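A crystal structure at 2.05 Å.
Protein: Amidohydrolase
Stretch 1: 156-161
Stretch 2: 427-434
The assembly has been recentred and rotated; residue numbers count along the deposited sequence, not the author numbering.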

# COMPACT_ATOMS: atom_id res chain seq x y z
N THR B 156 -4.56 -24.90 -14.56
CA THR B 156 -3.28 -25.31 -14.00
C THR B 156 -3.12 -24.70 -12.60
O THR B 156 -2.62 -25.37 -11.68
CB THR B 156 -2.09 -24.85 -14.88
OG1 THR B 156 -2.22 -25.41 -16.17
CG2 THR B 156 -0.73 -25.25 -14.26
N ALA B 157 -3.53 -23.44 -12.47
CA ALA B 157 -3.41 -22.73 -11.17
C ALA B 157 -4.36 -23.28 -10.10
O ALA B 157 -4.09 -23.16 -8.89
CB ALA B 157 -3.65 -21.23 -11.36
N GLY B 158 -5.46 -23.86 -10.56
CA GLY B 158 -6.57 -24.25 -9.70
C GLY B 158 -7.40 -23.04 -9.30
O GLY B 158 -8.07 -23.06 -8.30
N MET B 159 -7.33 -21.97 -10.09
CA MET B 159 -8.04 -20.72 -9.83
C MET B 159 -9.46 -20.78 -10.44
O MET B 159 -9.63 -21.28 -11.56
CB MET B 159 -7.27 -19.57 -10.48
CG MET B 159 -8.02 -18.25 -10.57
SD MET B 159 -8.35 -17.57 -8.93
CE MET B 159 -6.88 -16.56 -8.78
N GLY B 160 -10.46 -20.30 -9.68
CA GLY B 160 -11.85 -20.25 -10.20
C GLY B 160 -11.89 -19.21 -11.30
O GLY B 160 -11.16 -18.24 -11.23
N LEU B 161 -12.72 -19.42 -12.32
CA LEU B 161 -12.75 -18.52 -13.48
C LEU B 161 -14.17 -18.10 -13.85
O LEU B 161 -15.02 -18.93 -14.15
CB LEU B 161 -12.10 -19.21 -14.70
CG LEU B 161 -12.06 -18.42 -16.02
CD1 LEU B 161 -11.32 -17.09 -15.89
CD2 LEU B 161 -11.40 -19.29 -17.11
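Stretch 2, residues 427-434: WVRGVKQV

Residues 427-434 form a β-hairpin laid against the point where stretch 1 leaves a helix and enters a strand. Strands 427-428 and 431-434 are joined by a type I' turn from Val428 to Val431, closed by Val428 N to Val431 O (3.0 Å) and Val431 N to Val428 O (2.9 Å). No direct hydrogen bond links the stretches; packing and two waters do the work. Thr156, still helical, points away from the hairpin. Ala157 ends the helix, and its O lies 3.3 Å from Gln433 OE1; both are acceptors, and OE1 is hydrogen-bonded elsewhere in the structure. Gly158 follows with positive phi (77°) and makes the nearest CA-to-CA approach, its CA 6.7 Å from Gln433 CA. Its CA is 3.4 Å from Gln433 NE2, so close that a CB here would clash with that nitrogen. Gly158 O rests 3.2 Å from Val428 CG1 and accepts from water 1 (2.9 Å), which also donates to Val428 O and accepts from Gln433 NE2, tying both hairpin strands to this carbonyl. The CA-to-CB bond of Met159 points away, but its O accepts from water 2 (2.8 Å), which in turn accepts from Arg429 NH2 (3.0 Å). At Gly160 the strand begins: N is 4.1 Å from Val428 CG1, and CA meets the guanidinium edge, 4.3 Å from Arg429 NH1. Leu161 makes no contact.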

# COMPACT_ATOMS: atom_id res chain seq x y z
N TRP B 427 -7.76 -22.63 -0.24
CA TRP B 427 -8.45 -23.71 -0.91
C TRP B 427 -9.37 -23.19 -1.96
O TRP B 427 -10.10 -22.21 -1.73
CB TRP B 427 -9.31 -24.44 0.06
CG TRP B 427 -8.62 -25.17 1.20
CD1 TRP B 427 -8.37 -26.51 1.32
CD2 TRP B 427 -8.09 -24.57 2.43
NE1 TRP B 427 -7.75 -26.80 2.51
CE2 TRP B 427 -7.57 -25.67 3.23
CE3 TRP B 427 -8.00 -23.28 2.93
CZ2 TRP B 427 -6.97 -25.46 4.46
CZ3 TRP B 427 -7.47 -23.09 4.19
CH2 TRP B 427 -6.95 -24.15 4.94
N VAL B 428 -9.39 -23.87 -3.10
CA VAL B 428 -10.39 -23.64 -4.16
C VAL B 428 -11.01 -24.99 -4.55
O VAL B 428 -10.30 -25.95 -4.88
CB VAL B 428 -9.75 -22.94 -5.38
CG1 VAL B 428 -10.75 -22.87 -6.54
CG2 VAL B 428 -9.26 -21.52 -5.00
N ARG B 429 -12.33 -25.06 -4.49
CA ARG B 429 -13.08 -26.30 -4.71
C ARG B 429 -12.50 -27.40 -3.84
O ARG B 429 -12.36 -28.54 -4.27
CB ARG B 429 -13.13 -26.72 -6.19
CG ARG B 429 -13.71 -25.63 -7.10
CD ARG B 429 -13.99 -26.14 -8.51
NE ARG B 429 -12.80 -26.64 -9.15
CZ ARG B 429 -11.86 -25.88 -9.70
NH1 ARG B 429 -11.98 -24.54 -9.72
NH2 ARG B 429 -10.77 -26.44 -10.24
N GLY B 430 -12.21 -27.04 -2.59
CA GLY B 430 -11.71 -27.98 -1.64
C GLY B 430 -10.26 -28.40 -1.85
O GLY B 430 -9.75 -29.19 -1.05
N VAL B 431 -9.57 -27.88 -2.86
CA VAL B 431 -8.15 -28.29 -3.10
C VAL B 431 -7.22 -27.22 -2.54
O VAL B 431 -7.35 -26.05 -2.89
CB VAL B 431 -7.85 -28.48 -4.61
CG1 VAL B 431 -6.36 -28.82 -4.83
CG2 VAL B 431 -8.78 -29.54 -5.21
N LYS B 432 -6.29 -27.62 -1.68
CA LYS B 432 -5.36 -26.64 -1.08
C LYS B 432 -4.33 -26.22 -2.09
O LYS B 432 -3.42 -26.97 -2.38
CB LYS B 432 -4.66 -27.20 0.17
CG LYS B 432 -3.90 -26.11 0.92
CD LYS B 432 -3.07 -26.63 2.07
CE LYS B 432 -3.91 -26.97 3.27
NZ LYS B 432 -3.08 -27.39 4.43
N GLN B 433 -4.49 -25.02 -2.66
CA GLN B 433 -3.59 -24.57 -3.69
C GLN B 433 -2.37 -23.85 -3.09
O GLN B 433 -1.30 -23.91 -3.67
CB GLN B 433 -4.28 -23.68 -4.72
CG GLN B 433 -5.35 -24.38 -5.54
CD GLN B 433 -4.77 -25.42 -6.50
OE1 GLN B 433 -3.56 -25.50 -6.65
NE2 GLN B 433 -5.63 -26.24 -7.11
N VAL B 434 -2.54 -23.21 -1.93
CA VAL B 434 -1.50 -22.42 -1.29
C VAL B 434 -1.29 -22.96 0.11
O VAL B 434 -2.27 -23.19 0.84
CB VAL B 434 -1.89 -20.93 -1.26
CG1 VAL B 434 -0.82 -20.11 -0.50
CG2 VAL B 434 -2.13 -20.41 -2.69
O HOH W 1 -8.50 -25.68 -7.19
O HOH W 2 -9.58 -24.03 -11.54